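Side-chain contacts in In2-1 family protein, glutathione transferase lambda3 (Populus trichocarpa, PDB 4PQI), which probably carries out glutathione-dependent thiol transfer, as a monomeric Lambda-class glutathione transferase of poplar: residues A72-E76 against K77-P81; Q206-A209 against A210-E213; E214-I218 against E219-Q223. All coordinates share one frame; numbering follows the deposited sequence.

Contact 1. Residues A72-E76 against K77-P81; sequences AWYPE and KVYPP
Val78 meets two aromatic rings of the preceding helical turn, one with each methyl branch. Its CG2 rests 3.8 Å from CE3 of Trp73, and its CG1 lies 3.9 Å from CE1 of Tyr74. The branched side chain of a valine can thus touch both rings at once on the short helix 73-78 of the thioredoxin-like N-terminal domain. Tyr74 runs on beside Tyr79, both side chains pointing the same way, and its OH comes 3.5 Å from CD2 of Tyr79. With CG anti to the backbone N (chi1 -177°), the Tyr74 side chain extends past Val78 to reach this ring. The side chain of Lys77 meets Trp73 with its aliphatic part, CD 4.0 Å from CB, while the extended chain carries its ammonium onward; a long lysine suits such an exposed position.

The backbone sets these spacings. Lys77 N bonds to Trp73 O. Tyr74 O accepts two donors, Val78 N from above the carbonyl plane and Tyr79 N at 2.7 Å, the latter closing a wider pi-type turn. Prolines fit here because Pro75 falls in the first turn, where the missing N-H costs little, and Pro80 follows the turn, where no further helical bond is needed. Two CA-H...O contacts tie the exit of the helix to Pro75: Pro80 CA lies 3.5 Å from Pro75 O, and Pro75 CA approaches Tyr79 O almost straight, 174° at the hydrogen.

Farther out, Tyr36 of strand 33-37 touches Trp73, Tyr74 and Val78, joining the helix to the sheet. The polar ends find partners elsewhere in the chain: Trp73 NE1 gives its hydrogen to Ala23 O, and Tyr74 OH bonds to Ser86 OG and to the backbone O of Lys83, a residue of the glutathione pocket.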
ATOM      1  N   ALA A  72     -24.456   2.462   3.525  1.00 35.11           N
ATOM      2  CA  ALA A  72     -25.021   2.573   2.195  1.00 37.24           C
ATOM      3  C   ALA A  72     -24.717   3.932   1.555  1.00 37.81           C
ATOM      4  O   ALA A  72     -24.661   4.033   0.326  1.00 37.42           O
ATOM      5  CB  ALA A  72     -26.551   2.337   2.250  1.00 34.85           C
ATOM      6  N   TRP A  73     -24.530   4.976   2.367  1.00 34.96           N
ATOM      7  CA  TRP A  73     -24.242   6.301   1.798  1.00 36.34           C
ATOM      8  C   TRP A  73     -22.927   6.365   1.017  1.00 34.77           C
ATOM      9  O   TRP A  73     -22.685   7.292   0.236  1.00 34.23           O
ATOM     10  CB  TRP A  73     -24.296   7.422   2.856  1.00 33.94           C
ATOM     11  CG  TRP A  73     -23.464   7.260   4.113  1.00 29.19           C
ATOM     12  CD1 TRP A  73     -23.947   7.042   5.387  1.00 32.88           C
ATOM     13  CD2 TRP A  73     -22.025   7.346   4.248  1.00 30.27           C
ATOM     14  NE1 TRP A  73     -22.907   6.960   6.281  1.00 32.52           N
ATOM     15  CE2 TRP A  73     -21.720   7.143   5.613  1.00 32.25           C
ATOM     16  CE3 TRP A  73     -20.972   7.554   3.348  1.00 34.05           C
ATOM     17  CZ2 TRP A  73     -20.417   7.158   6.100  1.00 31.99           C
ATOM     18  CZ3 TRP A  73     -19.660   7.559   3.837  1.00 34.95           C
ATOM     19  CH2 TRP A  73     -19.402   7.366   5.201  1.00 36.71           C
ATOM     20  N   TYR A  74     -22.066   5.381   1.219  1.00 36.19           N
ATOM     21  CA  TYR A  74     -20.788   5.404   0.513  1.00 38.48           C
ATOM     22  C   TYR A  74     -20.943   5.144  -1.015  1.00 34.99           C
ATOM     23  O   TYR A  74     -20.559   5.993  -1.828  1.00 30.49           O
ATOM     24  CB  TYR A  74     -19.744   4.517   1.219  1.00 34.37           C
ATOM     25  CG  TYR A  74     -18.389   4.561   0.559  1.00 34.29           C
ATOM     26  CD1 TYR A  74     -17.607   5.709   0.622  1.00 35.37           C
ATOM     27  CD2 TYR A  74     -17.892   3.458  -0.123  1.00 32.67           C
ATOM     28  CE1 TYR A  74     -16.370   5.776   0.004  1.00 37.66           C
ATOM     29  CE2 TYR A  74     -16.638   3.502  -0.744  1.00 39.14           C
ATOM     30  CZ  TYR A  74     -15.889   4.666  -0.674  1.00 39.03           C
ATOM     31  OH  TYR A  74     -14.668   4.738  -1.273  1.00 39.36           O
ATOM     32  N   PRO A  75     -21.539   4.000  -1.415  1.00 36.77           N
ATOM     33  CA  PRO A  75     -21.775   3.870  -2.857  1.00 38.15           C
ATOM     34  C   PRO A  75     -22.847   4.824  -3.365  1.00 41.02           C
ATOM     35  O   PRO A  75     -22.732   5.285  -4.501  1.00 35.80           O
ATOM     36  CB  PRO A  75     -22.254   2.418  -3.014  1.00 36.02           C
ATOM     37  CG  PRO A  75     -22.757   2.046  -1.694  1.00 37.95           C
ATOM     38  CD  PRO A  75     -21.912   2.767  -0.693  1.00 37.65           C
ATOM     39  N   GLU A  76     -23.852   5.128  -2.543  1.00 39.10           N
ATOM     40  CA  GLU A  76     -24.958   5.962  -2.995  1.00 43.09           C
ATOM     41  C   GLU A  76     -24.588   7.440  -3.111  1.00 40.60           C
ATOM     42  O   GLU A  76     -25.016   8.104  -4.029  1.00 40.44           O
ATOM     43  CB  GLU A  76     -26.185   5.789  -2.091  1.00 46.54           C
ATOM     44  CG  GLU A  76     -26.832   4.409  -2.175  1.00 55.99           C
ATOM     45  CD  GLU A  76     -28.041   4.251  -1.239  1.00 61.36           C
ATOM     46  OE1 GLU A  76     -28.558   5.280  -0.737  1.00 65.04           O
ATOM     47  OE2 GLU A  76     -28.470   3.097  -1.006  1.00 55.89           O
ATOM     48  N   LYS A  77     -23.783   7.951  -2.187  1.00 36.87           N
ATOM     49  CA  LYS A  77     -23.579   9.393  -2.095  1.00 36.35           C
ATOM     50  C   LYS A  77     -22.135   9.857  -2.266  1.00 38.76           C
ATOM     51  O   LYS A  77     -21.899  11.041  -2.523  1.00 41.00           O
ATOM     52  CB  LYS A  77     -24.137   9.922  -0.768  1.00 33.25           C
ATOM     53  CG  LYS A  77     -25.654   9.910  -0.727  1.00 39.68           C
ATOM     54  CD  LYS A  77     -26.167  10.245   0.660  1.00 53.98           C
ATOM     55  CE  LYS A  77     -27.687  10.106   0.746  1.00 60.81           C
ATOM     56  NZ  LYS A  77     -28.159  10.171   2.170  1.00 62.88           N
ATOM     57  N   VAL A  78     -21.173   8.945  -2.132  1.00 32.24           N
ATOM     58  CA  VAL A  78     -19.772   9.357  -2.185  1.00 32.71           C
ATOM     59  C   VAL A  78     -19.077   8.821  -3.430  1.00 35.70           C
ATOM     60  O   VAL A  78     -18.538   9.596  -4.250  1.00 36.42           O
ATOM     61  CB  VAL A  78     -18.997   8.949  -0.898  1.00 29.63           C
ATOM     62  CG1 VAL A  78     -17.524   9.359  -0.970  1.00 27.79           C
ATOM     63  CG2 VAL A  78     -19.666   9.576   0.357  1.00 29.88           C
ATOM     64  N   TYR A  79     -19.113   7.503  -3.600  1.00 29.36           N
ATOM     65  CA  TYR A  79     -18.252   6.866  -4.589  1.00 34.69           C
ATOM     66  C   TYR A  79     -18.908   5.625  -5.179  1.00 32.16           C
ATOM     67  O   TYR A  79     -18.803   4.540  -4.615  1.00 33.77           O
ATOM     68  CB  TYR A  79     -16.916   6.512  -3.933  1.00 35.22           C
ATOM     69  CG  TYR A  79     -15.867   6.006  -4.892  1.00 35.04           C
ATOM     70  CD1 TYR A  79     -15.392   6.807  -5.941  1.00 30.51           C
ATOM     71  CD2 TYR A  79     -15.340   4.722  -4.755  1.00 30.38           C
ATOM     72  CE1 TYR A  79     -14.412   6.332  -6.821  1.00 32.05           C
ATOM     73  CE2 TYR A  79     -14.380   4.252  -5.620  1.00 33.86           C
ATOM     74  CZ  TYR A  79     -13.919   5.065  -6.656  1.00 34.20           C
ATOM     75  OH  TYR A  79     -12.958   4.568  -7.508  1.00 37.16           O
ATOM     76  N   PRO A  80     -19.586   5.790  -6.320  1.00 34.41           N
ATOM     77  CA  PRO A  80     -20.350   4.718  -6.978  1.00 37.06           C
ATOM     78  C   PRO A  80     -19.579   3.414  -7.266  1.00 35.02           C
ATOM     79  O   PRO A  80     -20.170   2.364  -7.103  1.00 31.67           O
ATOM     80  CB  PRO A  80     -20.863   5.391  -8.260  1.00 38.94           C
ATOM     81  CG  PRO A  80     -21.009   6.819  -7.855  1.00 37.96           C
ATOM     82  CD  PRO A  80     -19.799   7.091  -6.980  1.00 34.20           C
ATOM     83  N   PRO A  81     -18.291   3.471  -7.651  1.00 37.96           N
ATOM     84  CA  PRO A  81     -17.590   2.186  -7.801  1.00 38.02           C
ATOM     85  C   PRO A  81     -17.582   1.330  -6.523  1.00 37.43           C
ATOM     86  O   PRO A  81     -17.351   0.118  -6.592  1.00 39.43           O
ATOM     87  CB  PRO A  81     -16.168   2.613  -8.178  1.00 37.86           C
ATOM     88  CG  PRO A  81     -16.374   3.928  -8.905  1.00 41.46           C
ATOM     89  CD  PRO A  81     -17.455   4.605  -8.100  1.00 41.63           C
TER

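Contact 2. Residues Q206-A209 against A210-E213; sequences QKLA and AWIE
Leu208 CD1 approaches the Trp211 indole obliquely, 4.0 Å from CE3, so the methyl meets the six-membered part of the ring system while the pyrrole nitrogen is turned elsewhere. Around the same indole, Phe170 brings in its ring with its plane about 55° from the indole, Tyr182, Ile183 and Val186 of helix 177-197 add further packing, and NE1 hydrogen-bonds to Asp179 OD1. A tryptophan suits this place because it offers a broad apolar surface and still has one N-H for a carboxylate near the start of that helix. Both Leu208 (chi1 -173°) and Trp211 (chi1 -179°) hold CG anti to the backbone N, and the two side chains slant across each other on the buried side of the helix.

The setting is two turns of the regular alpha-helix 206-215, in the all-helical C-terminal domain of the glutathione transferase fold. Each carbonyl from Gln206 to Ala209 accepts the N-H four residues on; Lys207 O takes Trp211 N at 2.9 Å, and Leu208 O takes Ile212 N at 3.0 Å. Ile212 also lays CG1 3.4 Å from Leu208 O. Ala209 and Ala210, with only a CB each, lie close against the backbone, Ala210 CB 3.7 Å from Lys207 O.

Leu208 faces helix 151-160, from which Glu158 accepts the first-turn amides, OE2 from Lys207 N and OE1 from Leu208 N, a placement where its charge would probably be favoured by the helix start.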
ATOM      1  N   GLN A 206      18.104 -12.335  -1.436  1.00 45.38           N
ATOM      2  CA  GLN A 206      18.842 -11.487  -0.511  0.52 46.90           C
ATOM      3  C   GLN A 206      18.361 -10.038  -0.535  1.00 45.70           C
ATOM      4  O   GLN A 206      18.119  -9.433   0.507  1.00 47.70           O
ATOM      5  CB  GLN A 206      20.338 -11.540  -0.854  0.52 47.97           C
ATOM      6  CG  GLN A 206      21.035 -12.863  -0.536  0.52 49.06           C
ATOM      7  CD  GLN A 206      20.328 -14.099  -1.086  0.52 48.97           C
ATOM      8  OE1 GLN A 206      19.969 -15.009  -0.333  0.52 47.71           O
ATOM      9  NE2 GLN A 206      20.129 -14.135  -2.400  0.52 49.21           N
ATOM     10  N   LYS A 207      18.241  -9.483  -1.735  1.00 44.04           N
ATOM     11  CA  LYS A 207      17.897  -8.075  -1.899  1.00 46.20           C
ATOM     12  C   LYS A 207      16.467  -7.808  -1.456  1.00 43.40           C
ATOM     13  O   LYS A 207      16.155  -6.731  -0.948  1.00 42.24           O
ATOM     14  CB  LYS A 207      18.075  -7.659  -3.359  1.00 47.92           C
ATOM     15  CG  LYS A 207      19.519  -7.661  -3.842  1.00 50.90           C
ATOM     16  CD  LYS A 207      20.284  -6.532  -3.204  1.00 55.52           C
ATOM     17  CE  LYS A 207      21.648  -6.354  -3.842  1.00 60.10           C
ATOM     18  NZ  LYS A 207      22.357  -5.213  -3.209  1.00 64.12           N
ATOM     19  N   LEU A 208      15.598  -8.792  -1.656  1.00 39.21           N
ATOM     20  CA  LEU A 208      14.209  -8.663  -1.239  1.00 37.93           C
ATOM     21  C   LEU A 208      14.144  -8.635   0.290  1.00 41.30           C
ATOM     22  O   LEU A 208      13.375  -7.855   0.877  1.00 40.06           O
ATOM     23  CB  LEU A 208      13.364  -9.815  -1.797  1.00 41.26           C
ATOM     24  CG  LEU A 208      11.850  -9.759  -1.589  1.00 42.06           C
ATOM     25  CD1 LEU A 208      11.225  -8.584  -2.349  1.00 36.36           C
ATOM     26  CD2 LEU A 208      11.202 -11.076  -1.997  1.00 44.77           C
ATOM     27  N   ALA A 209      14.965  -9.471   0.924  1.00 40.65           N
ATOM     28  CA  ALA A 209      15.034  -9.503   2.379  1.00 45.32           C
ATOM     29  C   ALA A 209      15.517  -8.164   2.946  1.00 49.11           C
ATOM     30  O   ALA A 209      14.982  -7.679   3.940  1.00 50.03           O
ATOM     31  CB  ALA A 209      15.920 -10.643   2.845  1.00 48.65           C
ATOM     32  N   ALA A 210      16.524  -7.575   2.306  1.00 45.88           N
ATOM     33  CA  ALA A 210      17.047  -6.274   2.717  1.00 45.88           C
ATOM     34  C   ALA A 210      15.987  -5.197   2.549  1.00 45.48           C
ATOM     35  O   ALA A 210      15.826  -4.330   3.409  1.00 49.81           O
ATOM     36  CB  ALA A 210      18.294  -5.915   1.910  1.00 41.88           C
ATOM     37  N   TRP A 211      15.273  -5.269   1.433  1.00 39.71           N
ATOM     38  CA  TRP A 211      14.179  -4.350   1.131  1.00 42.89           C
ATOM     39  C   TRP A 211      13.088  -4.363   2.218  1.00 43.59           C
ATOM     40  O   TRP A 211      12.711  -3.307   2.728  1.00 43.67           O
ATOM     41  CB  TRP A 211      13.589  -4.683  -0.236  1.00 41.27           C
ATOM     42  CG  TRP A 211      12.474  -3.785  -0.643  1.00 42.19           C
ATOM     43  CD1 TRP A 211      12.577  -2.508  -1.104  1.00 39.65           C
ATOM     44  CD2 TRP A 211      11.079  -4.099  -0.624  1.00 43.54           C
ATOM     45  NE1 TRP A 211      11.325  -2.005  -1.380  1.00 42.04           N
ATOM     46  CE2 TRP A 211      10.389  -2.960  -1.086  1.00 42.88           C
ATOM     47  CE3 TRP A 211      10.344  -5.233  -0.254  1.00 44.37           C
ATOM     48  CZ2 TRP A 211       8.997  -2.922  -1.197  1.00 42.50           C
ATOM     49  CZ3 TRP A 211       8.964  -5.194  -0.366  1.00 41.49           C
ATOM     50  CH2 TRP A 211       8.306  -4.047  -0.841  1.00 39.74           C
ATOM     51  N   ILE A 212      12.597  -5.550   2.577  1.00 42.69           N
ATOM     52  CA  ILE A 212      11.584  -5.664   3.639  1.00 42.69           C
ATOM     53  C   ILE A 212      12.068  -5.057   4.958  1.00 48.30           C
ATOM     54  O   ILE A 212      11.348  -4.286   5.607  1.00 48.64           O
ATOM     55  CB  ILE A 212      11.129  -7.125   3.854  1.00 42.80           C
ATOM     56  CG1 ILE A 212      10.407  -7.632   2.610  1.00 41.03           C
ATOM     57  CG2 ILE A 212      10.175  -7.227   5.047  1.00 45.87           C
ATOM     58  CD1 ILE A 212      10.193  -9.124   2.593  1.00 44.95           C
ATOM     59  N   GLU A 213      13.300  -5.392   5.337  1.00 42.64           N
ATOM     60  CA  GLU A 213      13.902  -4.861   6.541  1.00 47.40           C
ATOM     61  C   GLU A 213      13.983  -3.340   6.510  1.00 43.31           C
ATOM     62  O   GLU A 213      13.691  -2.675   7.504  1.00 41.42           O
ATOM     63  CB  GLU A 213      15.301  -5.452   6.714  1.00 51.25           C
ATOM     64  CG  GLU A 213      15.920  -5.264   8.070  1.00 63.44           C
ATOM     65  CD  GLU A 213      17.237  -6.020   8.191  1.00 72.03           C
ATOM     66  OE1 GLU A 213      17.529  -6.859   7.308  1.00 72.57           O
ATOM     67  OE2 GLU A 213      17.980  -5.772   9.164  1.00 79.87           O
TER

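Contact 3. Residues E214-I218 against E219-Q223; sequences EVNKI and EAYKQ
Val215 CG1 sits over one face of the Tyr221 ring, a CH-pi contact 4.2 Å from the centroid, while Asn216 OD1 meets the ring edge 3.4 Å from CE2, amide and ring planes 75° apart. Tyr221 CG lies anti to its backbone N (chi1 170°), which carries the ring back to both residues. A water accepts from Asn216 ND2 and donates to Tyr221 OH; OH also bonds Glu187, and OD1 bonds Lys225. An alanine here, lacking ring and hydroxyl, would probably open a gap beside Val215 CG1 and leave Glu187 and the water without a mate. Ile218, the N-cap, offers O to Lys222 N, 3.1 Å away; its apolar CG2 meets Ala220 CB and Phe175 adjoins it. Lys222 CD passes 3.1 Å from Asn216 O.

The charged ends are looser. A bend at chi3 (-67°) turns Lys222 NZ back to Glu219 OE2, a 2.7 Å salt bridge, and Lys217 NZ forms another to Glu214 through weak hydrogen bonds; long flexible chains suit the solvent side.

The type I turn Val215-Ile218 leads helix 206-215 into helix 219-222, with Val215 and Tyr221 against helix 177-197, and Tyr221 and Ala220 against helix 42-54 of the thioredoxin-like domain.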
ATOM      1  N   GLU A 214      14.381  -2.782   5.371  1.00 40.49           N
ATOM      2  CA  GLU A 214      14.611  -1.345   5.299  1.00 43.55           C
ATOM      3  C   GLU A 214      13.299  -0.556   5.230  1.00 43.43           C
ATOM      4  O   GLU A 214      13.190   0.534   5.803  1.00 45.85           O
ATOM      5  CB  GLU A 214      15.512  -0.992   4.111  1.00 46.31           C
ATOM      6  CG  GLU A 214      16.947  -1.539   4.232  1.00 51.98           C
ATOM      7  CD  GLU A 214      17.818  -0.739   5.190  1.00 58.94           C
ATOM      8  OE1 GLU A 214      17.395   0.347   5.642  1.00 60.83           O
ATOM      9  OE2 GLU A 214      18.935  -1.201   5.492  1.00 66.52           O
ATOM     10  N   VAL A 215      12.310  -1.093   4.526  1.00 42.02           N
ATOM     11  CA  VAL A 215      11.003  -0.440   4.487  1.00 42.30           C
ATOM     12  C   VAL A 215      10.419  -0.462   5.906  1.00 46.33           C
ATOM     13  O   VAL A 215       9.815   0.516   6.365  1.00 47.31           O
ATOM     14  CB  VAL A 215      10.055  -1.082   3.434  1.00 39.88           C
ATOM     15  CG1 VAL A 215       8.593  -0.633   3.650  1.00 43.85           C
ATOM     16  CG2 VAL A 215      10.527  -0.744   2.027  1.00 40.02           C
ATOM     17  N   ASN A 216      10.664  -1.552   6.627  1.00 45.94           N
ATOM     18  CA  ASN A 216      10.154  -1.679   7.986  1.00 48.13           C
ATOM     19  C   ASN A 216      10.774  -0.766   9.056  1.00 50.39           C
ATOM     20  O   ASN A 216      10.264  -0.707  10.177  1.00 49.90           O
ATOM     21  CB  ASN A 216      10.190  -3.136   8.459  1.00 52.40           C
ATOM     22  CG  ASN A 216       8.905  -3.878   8.141  1.00 50.19           C
ATOM     23  OD1 ASN A 216       7.933  -3.802   8.888  1.00 48.38           O
ATOM     24  ND2 ASN A 216       8.895  -4.590   7.024  1.00 47.14           N
ATOM     25  N   LYS A 217      11.852  -0.061   8.725  1.00 57.69           N
ATOM     26  CA  LYS A 217      12.426   0.916   9.656  1.00 33.75           C
ATOM     27  C   LYS A 217      11.656   2.243   9.609  1.00 38.68           C
ATOM     28  O   LYS A 217      11.819   3.119  10.472  1.00 46.51           O
ATOM     29  CB  LYS A 217      13.901   1.180   9.337  1.00 39.78           C
ATOM     30  CG  LYS A 217      14.789  -0.055   9.368  1.00 44.25           C
ATOM     31  CD  LYS A 217      16.240   0.330   9.078  1.00 47.88           C
ATOM     32  CE  LYS A 217      17.097  -0.891   8.765  1.00 53.35           C
ATOM     33  NZ  LYS A 217      18.504  -0.489   8.422  1.00 54.35           N
ATOM     34  N   ILE A 218      10.808   2.386   8.602  1.00 63.17           N
ATOM     35  CA  ILE A 218      10.143   3.653   8.367  1.00 53.61           C
ATOM     36  C   ILE A 218       8.832   3.764   9.146  1.00 49.87           C
ATOM     37  O   ILE A 218       7.900   2.994   8.925  1.00 49.43           O
ATOM     38  CB  ILE A 218       9.910   3.860   6.859  1.00 47.84           C
ATOM     39  CG1 ILE A 218      11.241   3.731   6.103  1.00 45.62           C
ATOM     40  CG2 ILE A 218       9.229   5.204   6.594  1.00 45.55           C
ATOM     41  CD1 ILE A 218      11.085   3.682   4.608  1.00 46.26           C
ATOM     42  N   GLU A 219       8.776   4.734  10.053  1.00 50.82           N
ATOM     43  CA  GLU A 219       7.615   4.946  10.918  1.00 53.50           C
ATOM     44  C   GLU A 219       6.312   5.119  10.135  1.00 47.91           C
ATOM     45  O   GLU A 219       5.269   4.607  10.541  1.00 47.72           O
ATOM     46  CB  GLU A 219       7.833   6.166  11.815  1.00 58.76           C
ATOM     47  CG  GLU A 219       8.969   6.013  12.812  1.00 67.80           C
ATOM     48  CD  GLU A 219       8.745   4.856  13.768  1.00 75.42           C
ATOM     49  OE1 GLU A 219       7.570   4.516  14.031  1.00 76.34           O
ATOM     50  OE2 GLU A 219       9.744   4.277  14.249  1.00 80.87           O
ATOM     51  N   ALA A 220       6.376   5.839   9.021  1.00 45.88           N
ATOM     52  CA  ALA A 220       5.191   6.074   8.202  1.00 45.73           C
ATOM     53  C   ALA A 220       4.539   4.745   7.815  1.00 44.01           C
ATOM     54  O   ALA A 220       3.315   4.621   7.814  1.00 41.45           O
ATOM     55  CB  ALA A 220       5.559   6.869   6.963  1.00 46.24           C
ATOM     56  N   TYR A 221       5.368   3.751   7.505  1.00 42.18           N
ATOM     57  CA  TYR A 221       4.860   2.428   7.169  1.00 41.80           C
ATOM     58  C   TYR A 221       4.404   1.627   8.391  1.00 45.71           C
ATOM     59  O   TYR A 221       3.322   1.052   8.362  1.00 43.08           O
ATOM     60  CB  TYR A 221       5.890   1.621   6.383  1.00 42.79           C
ATOM     61  CG  TYR A 221       5.523   0.154   6.218  1.00 42.16           C
ATOM     62  CD1 TYR A 221       4.354  -0.224   5.564  1.00 40.38           C
ATOM     63  CD2 TYR A 221       6.349  -0.848   6.714  1.00 40.87           C
ATOM     64  CE1 TYR A 221       4.019  -1.560   5.404  1.00 40.17           C
ATOM     65  CE2 TYR A 221       6.021  -2.178   6.570  1.00 44.23           C
ATOM     66  CZ  TYR A 221       4.854  -2.529   5.908  1.00 42.81           C
ATOM     67  OH  TYR A 221       4.534  -3.859   5.765  1.00 47.57           O
ATOM     68  N   LYS A 222       5.232   1.580   9.441  1.00 47.78           N
ATOM     69  CA  LYS A 222       4.957   0.740  10.606  1.00 53.43           C
ATOM     70  C   LYS A 222       3.595   1.037  11.214  1.00 50.67           C
ATOM     71  O   LYS A 222       2.871   0.116  11.593  1.00 53.06           O
ATOM     72  CB  LYS A 222       6.054   0.887  11.672  1.00 59.70           C
ATOM     73  CG  LYS A 222       7.377   0.239  11.293  1.00 62.63           C
ATOM     74  CD  LYS A 222       8.339   0.192  12.479  1.00 69.50           C
ATOM     75  CE  LYS A 222       8.773   1.583  12.878  1.00 72.13           C
ATOM     76  NZ  LYS A 222       9.830   1.577  13.927  1.00 78.20           N
ATOM     77  N   GLN A 223       3.258   2.327  11.284  1.00 47.81           N
ATOM     78  CA  GLN A 223       1.962   2.812  11.752  1.00 49.78           C
ATOM     79  C   GLN A 223       0.744   2.220  11.028  1.00 49.57           C
ATOM     80  O   GLN A 223      -0.364   2.298  11.544  1.00 52.89           O
ATOM     81  CB  GLN A 223       1.905   4.343  11.632  1.00 49.74           C
ATOM     82  CG  GLN A 223       2.891   5.067  12.511  1.00 60.82           C
ATOM     83  CD  GLN A 223       2.773   6.570  12.411  1.00 65.58           C
ATOM     84  OE1 GLN A 223       1.802   7.094  11.859  1.00 65.52           O
ATOM     85  NE2 GLN A 223       3.768   7.278  12.946  1.00 69.67           N
TER
HETATM   86  O   HOH W   1       6.259  -5.968   6.420  1.00 44.97           O

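Contacts 2 and 3 run in series along the C-terminal domain, their centres about 13 Å apart, sharing helix 206-215 and both packing on helix 177-197. Contact 1 belongs to the N-terminal domain on the opposite side of the chain's centre, with centres about 39 Å from contact 2 and 32 Å from contact 3. It is the one nearest glutathione: the Tyr74 side chain lies about 7 Å from the bound molecule. Contact 3 reaches back to the N-terminal domain through helix 42-54, whose first residues, Pro42 and Phe43, belong to the glutathione pocket. Contact 2 borders calcium instead, the Lys207 side chain about 4 Å from an ion.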